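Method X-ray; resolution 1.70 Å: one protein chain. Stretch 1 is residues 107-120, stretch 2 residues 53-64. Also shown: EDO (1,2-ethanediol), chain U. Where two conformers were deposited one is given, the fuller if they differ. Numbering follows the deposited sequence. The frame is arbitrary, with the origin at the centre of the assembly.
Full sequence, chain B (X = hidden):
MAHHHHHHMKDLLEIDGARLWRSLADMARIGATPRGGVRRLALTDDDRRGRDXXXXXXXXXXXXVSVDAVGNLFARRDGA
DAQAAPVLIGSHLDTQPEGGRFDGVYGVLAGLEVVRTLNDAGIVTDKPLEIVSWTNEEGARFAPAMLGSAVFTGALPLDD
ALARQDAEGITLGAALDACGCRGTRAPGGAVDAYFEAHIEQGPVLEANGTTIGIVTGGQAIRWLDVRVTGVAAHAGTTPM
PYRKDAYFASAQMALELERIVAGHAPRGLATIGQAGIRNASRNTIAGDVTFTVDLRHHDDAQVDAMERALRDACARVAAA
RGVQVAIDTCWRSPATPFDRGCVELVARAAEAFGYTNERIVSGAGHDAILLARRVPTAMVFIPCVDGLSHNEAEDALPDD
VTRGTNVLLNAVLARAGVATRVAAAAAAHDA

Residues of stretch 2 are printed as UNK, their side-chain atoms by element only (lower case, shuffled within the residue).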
# COMPACT_ATOMS: atom_id res chain seq x y z
N GLY B 107 -11.67 33.66 -8.92
CA GLY B 107 -12.22 34.59 -7.94
C GLY B 107 -11.53 35.95 -7.93
O GLY B 107 -12.17 36.98 -7.66
N VAL B 108 -10.22 35.98 -8.21
CA VAL B 108 -9.50 37.24 -8.32
C VAL B 108 -9.99 38.02 -9.53
O VAL B 108 -10.30 39.22 -9.44
CB VAL B 108 -7.99 36.97 -8.40
CG1 VAL B 108 -7.19 38.26 -8.67
CG2 VAL B 108 -7.51 36.25 -7.12
N LEU B 109 -10.09 37.37 -10.68
CA LEU B 109 -10.51 38.09 -11.87
C LEU B 109 -11.99 38.36 -11.91
O LEU B 109 -12.41 39.31 -12.57
CB LEU B 109 -10.07 37.33 -13.13
CG LEU B 109 -8.54 37.16 -13.24
CD1 LEU B 109 -8.20 36.45 -14.58
CD2 LEU B 109 -7.77 38.49 -13.13
N ALA B 110 -12.78 37.60 -11.15
CA ALA B 110 -14.17 37.98 -10.93
C ALA B 110 -14.23 39.31 -10.20
O ALA B 110 -15.02 40.18 -10.56
CB ALA B 110 -14.91 36.90 -10.15
N GLY B 111 -13.38 39.50 -9.19
CA GLY B 111 -13.34 40.79 -8.53
C GLY B 111 -12.99 41.92 -9.49
O GLY B 111 -13.61 42.99 -9.46
N LEU B 112 -11.99 41.70 -10.34
CA LEU B 112 -11.65 42.73 -11.32
C LEU B 112 -12.83 43.03 -12.23
O LEU B 112 -13.12 44.18 -12.54
CB LEU B 112 -10.43 42.30 -12.13
CG LEU B 112 -10.03 43.22 -13.30
CD1 LEU B 112 -9.59 44.62 -12.82
CD2 LEU B 112 -8.89 42.55 -14.08
N GLU B 113 -13.54 41.99 -12.67
CA GLU B 113 -14.66 42.26 -13.57
C GLU B 113 -15.78 42.99 -12.83
O GLU B 113 -16.45 43.85 -13.41
CB GLU B 113 -15.15 40.96 -14.22
CG GLU B 113 -16.47 41.08 -15.02
CD GLU B 113 -16.39 42.11 -16.15
OE1 GLU B 113 -15.29 42.28 -16.72
OE2 GLU B 113 -17.44 42.75 -16.45
N VAL B 114 -15.99 42.68 -11.55
CA VAL B 114 -16.92 43.46 -10.74
C VAL B 114 -16.59 44.94 -10.82
O VAL B 114 -17.45 45.79 -11.07
CB VAL B 114 -16.94 42.95 -9.29
CG1 VAL B 114 -17.64 43.95 -8.37
CG2 VAL B 114 -17.66 41.60 -9.25
N VAL B 115 -15.32 45.28 -10.62
CA VAL B 115 -14.92 46.68 -10.66
C VAL B 115 -15.10 47.26 -12.06
O VAL B 115 -15.61 48.38 -12.22
CB VAL B 115 -13.49 46.83 -10.15
CG1 VAL B 115 -12.95 48.27 -10.45
CG2 VAL B 115 -13.47 46.55 -8.63
N ARG B 116 -14.71 46.52 -13.10
CA ARG B 116 -14.84 47.04 -14.45
C ARG B 116 -16.30 47.29 -14.79
O ARG B 116 -16.64 48.28 -15.46
CB ARG B 116 -14.25 46.07 -15.47
CG ARG B 116 -12.73 45.98 -15.41
CD ARG B 116 -12.23 44.82 -16.31
NE ARG B 116 -10.80 44.95 -16.57
CZ ARG B 116 -10.11 44.11 -17.33
NH1 ARG B 116 -10.73 43.05 -17.86
NH2 ARG B 116 -8.82 44.32 -17.57
N THR B 117 -17.18 46.42 -14.30
CA THR B 117 -18.62 46.63 -14.48
C THR B 117 -19.12 47.85 -13.72
O THR B 117 -19.87 48.67 -14.27
CB THR B 117 -19.36 45.33 -14.10
OG1 THR B 117 -19.19 44.39 -15.18
CG2 THR B 117 -20.84 45.58 -13.85
N LEU B 118 -18.69 48.03 -12.47
CA LEU B 118 -19.08 49.23 -11.74
C LEU B 118 -18.58 50.50 -12.43
O LEU B 118 -19.30 51.50 -12.47
CB LEU B 118 -18.55 49.18 -10.30
CG LEU B 118 -19.13 48.03 -9.47
CD1 LEU B 118 -18.57 48.09 -8.07
CD2 LEU B 118 -20.69 48.04 -9.44
N ASN B 119 -17.37 50.46 -12.99
CA ASN B 119 -16.84 51.59 -13.75
C ASN B 119 -17.71 51.87 -14.96
O ASN B 119 -18.06 53.03 -15.23
CB ASN B 119 -15.40 51.33 -14.19
CG ASN B 119 -14.42 51.36 -13.05
OD1 ASN B 119 -14.74 51.78 -11.93
ND2 ASN B 119 -13.19 50.90 -13.33
N ASP B 120 -18.07 50.82 -15.72
CA ASP B 120 -18.90 51.00 -16.91
C ASP B 120 -20.26 51.60 -16.55
O ASP B 120 -20.80 52.41 -17.31
CB ASP B 120 -19.11 49.66 -17.61
CG ASP B 120 -17.84 49.14 -18.26
OD1 ASP B 120 -16.88 49.90 -18.39
OD2 ASP B 120 -17.83 47.95 -18.63
N UNK B 53 0.62 41.47 -13.94
CA UNK B 53 -0.46 41.60 -14.93
C UNK B 53 -1.76 42.02 -14.26
O UNK B 53 -2.41 42.98 -14.69
c UNK B 53 -1.74 40.31 -16.75
c UNK B 53 -0.65 40.28 -15.68
c UNK B 53 -1.84 38.92 -17.46
c UNK B 53 -1.42 41.41 -17.75
N UNK B 54 -2.18 41.29 -13.20
CA UNK B 54 -3.36 41.66 -12.43
C UNK B 54 -3.29 43.10 -11.92
O UNK B 54 -4.26 43.85 -12.01
c UNK B 54 -4.31 41.42 -9.01
c UNK B 54 -6.96 41.43 -9.80
c UNK B 54 -5.31 41.78 -8.10
c UNK B 54 -3.53 40.69 -11.27
c UNK B 54 -6.63 41.77 -8.51
c UNK B 54 -4.63 41.07 -10.31
c UNK B 54 -5.95 41.06 -10.71
N UNK B 55 -2.14 43.49 -11.34
CA UNK B 55 -2.05 44.83 -10.77
C UNK B 55 -2.22 45.87 -11.85
O UNK B 55 -2.89 46.89 -11.66
c UNK B 55 -0.70 45.05 -10.06
N UNK B 56 -1.63 45.61 -13.01
CA UNK B 56 -1.74 46.55 -14.12
C UNK B 56 -3.20 46.73 -14.53
O UNK B 56 -3.68 47.86 -14.71
c UNK B 56 -1.14 46.88 -16.54
o UNK B 56 0.65 48.39 -16.05
c UNK B 56 -0.52 48.25 -16.43
c UNK B 56 -0.91 46.05 -15.30
n UNK B 56 -1.30 49.28 -16.74
N UNK B 57 -3.92 45.62 -14.69
CA UNK B 57 -5.34 45.69 -15.01
C UNK B 57 -6.10 46.49 -13.96
O UNK B 57 -6.97 47.31 -14.30
c UNK B 57 -5.07 41.86 -17.80
c UNK B 57 -6.03 39.79 -16.27
n UNK B 57 -4.67 43.06 -18.34
c UNK B 57 -6.07 41.07 -15.74
c UNK B 57 -4.93 44.07 -17.41
c UNK B 57 -5.59 42.13 -16.52
c UNK B 57 -5.03 40.57 -18.33
c UNK B 57 -5.92 44.28 -15.09
c UNK B 57 -5.50 39.55 -17.56
c UNK B 57 -5.47 43.54 -16.30
N UNK B 58 -5.79 46.28 -12.68
CA UNK B 58 -6.49 47.01 -11.63
C UNK B 58 -6.24 48.50 -11.72
O UNK B 58 -7.17 49.31 -11.58
c UNK B 58 -6.05 46.51 -10.25
s UNK B 58 -6.68 44.87 -9.87
N UNK B 59 -4.98 48.90 -11.96
CA UNK B 59 -4.67 50.31 -12.09
C UNK B 59 -5.34 50.91 -13.32
O UNK B 59 -5.80 52.05 -13.28
c UNK B 59 -1.00 50.64 -10.85
c UNK B 59 0.53 48.84 -10.14
c UNK B 59 -2.47 50.13 -10.83
n UNK B 59 -0.19 49.93 -9.86
n UNK B 59 0.56 48.39 -11.39
c UNK B 59 -3.16 50.52 -12.13
n UNK B 59 1.22 48.23 -9.19
N UNK B 60 -5.42 50.14 -14.41
CA UNK B 60 -6.14 50.59 -15.60
C UNK B 60 -7.63 50.75 -15.33
O UNK B 60 -8.29 51.52 -16.03
o UNK B 60 -4.16 48.52 -17.91
c UNK B 60 -4.51 49.56 -17.30
c UNK B 60 -5.95 49.61 -16.77
o UNK B 60 -3.75 50.54 -17.11
N UNK B 61 -8.15 50.06 -14.33
CA UNK B 61 -9.54 50.20 -13.90
C UNK B 61 -9.69 51.25 -12.80
O UNK B 61 -10.74 51.32 -12.13
c UNK B 61 -10.08 48.85 -13.40
N UNK B 62 -8.67 52.06 -12.58
CA UNK B 62 -8.78 53.20 -11.69
C UNK B 62 -8.49 52.89 -10.24
O UNK B 62 -8.69 53.76 -9.39
N UNK B 63 -8.00 51.70 -9.94
CA UNK B 63 -7.74 51.26 -8.58
C UNK B 63 -6.31 51.62 -8.16
O UNK B 63 -5.42 51.82 -8.99
c UNK B 63 -9.30 49.28 -8.98
c UNK B 63 -10.25 47.44 -7.15
c UNK B 63 -7.93 49.75 -8.47
s UNK B 63 -9.51 47.51 -8.78
N UNK B 64 -6.09 51.68 -6.85
CA UNK B 64 -4.74 51.76 -6.31
C UNK B 64 -4.37 50.37 -5.78
O UNK B 64 -5.23 49.63 -5.30
c UNK B 64 -4.90 54.19 -5.78
c UNK B 64 -4.60 52.82 -5.22
o UNK B 64 -5.52 52.55 -4.16
C1 EDO U . -10.50 55.00 -6.85
O1 EDO U . -11.28 53.89 -7.33
C2 EDO U . -9.24 54.46 -6.20
O2 EDO U . -9.59 54.06 -4.88
O HOH W 1 -8.75 47.05 -16.42

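Position 53 carries four carbons, forked at the second, and touches nothing on stretch 1; four carbons forked at the second make it Leu 53. Position 54 has one carbon and then a ring of six carbons. One ring carbon lies 3.4 Å from Val 108 CG1, which sits over the ring face, 3.6 Å from the centroid and 21° off the normal, a CH-pi contact. Leu 112 CB meets the ring edge, 4.3 Å from the same ring carbon. This is Phe 54.

At position 55 a single carbon, out of reach of stretch 1, gives Ala 55. Position 56 shows three carbons, the third carrying one oxygen and one nitrogen, likewise remote from the partner helix: a terminal amide, Gln 56.

Position 57 has one carbon leading to fused five- and six-membered rings that hold eight carbons and one nitrogen. Its CB is 3.6 Å from Leu 112 CD2, Leu 109 CD2 lies at the ring edge 3.8 Å from a carbon of the six-membered ring, and Arg 116 NH2 stands over one face, 3.7 Å from the ring carbon bonded to CB. The cation-pi geometry is long, 5.1 Å from Arg 116 CZ to the five-membered ring centroid, so any attraction is weak. The fused rings define Trp 57.

Position 58 has one carbon and one sulfur, the sulfur 4.2 Å from Leu 112 CD1; these atoms identify Cys 58. Position 59, three carbons, a nitrogen and a carbon bearing two more nitrogens, out of reach of stretch 1, is Arg 59. Position 60 has two carbons, the second with two oxygens: Asp 60, whose OD2 accepts a hydrogen bond from Gln 56 NE2 at 3.2 Å.

Position 61 has a single carbon, CB, 4.3 Å from Leu 112 CD1 and 4.2 Å from Val 115 CG1, and nothing beyond it: Ala 61, the first residue to leave helical phi/psi. Position 62 has no side-chain atoms and phi/psi of 88/9, where a CB would jam against the preceding carbonyl oxygen: Gly 62. Position 63 has an unbranched chain of two carbons, sulfur and carbon, the terminal carbon 3.7 Å from Val 115 CG2; this is Met 63. Position 64, one carbon carrying an oxygen and a carbon, out of reach, is Thr 64.

The two helices run 14° from parallel, 10.4 Å apart at closest approach; the two stretches together bury 509 Å², part of it from the loop residues Ala 61 and Met 63. Leu 112 packs among Phe 54, Trp 57, Cys 58 and Ala 61. Polar links follow: Asn 119 ND2 donates to the Ala 61 O at 2.8 Å, and water 1 bridges Arg 116 NE (2.9 Å) to Trp 57 O (2.8 Å).

Stretch 2 53-64: LFAQWCRDAGMT
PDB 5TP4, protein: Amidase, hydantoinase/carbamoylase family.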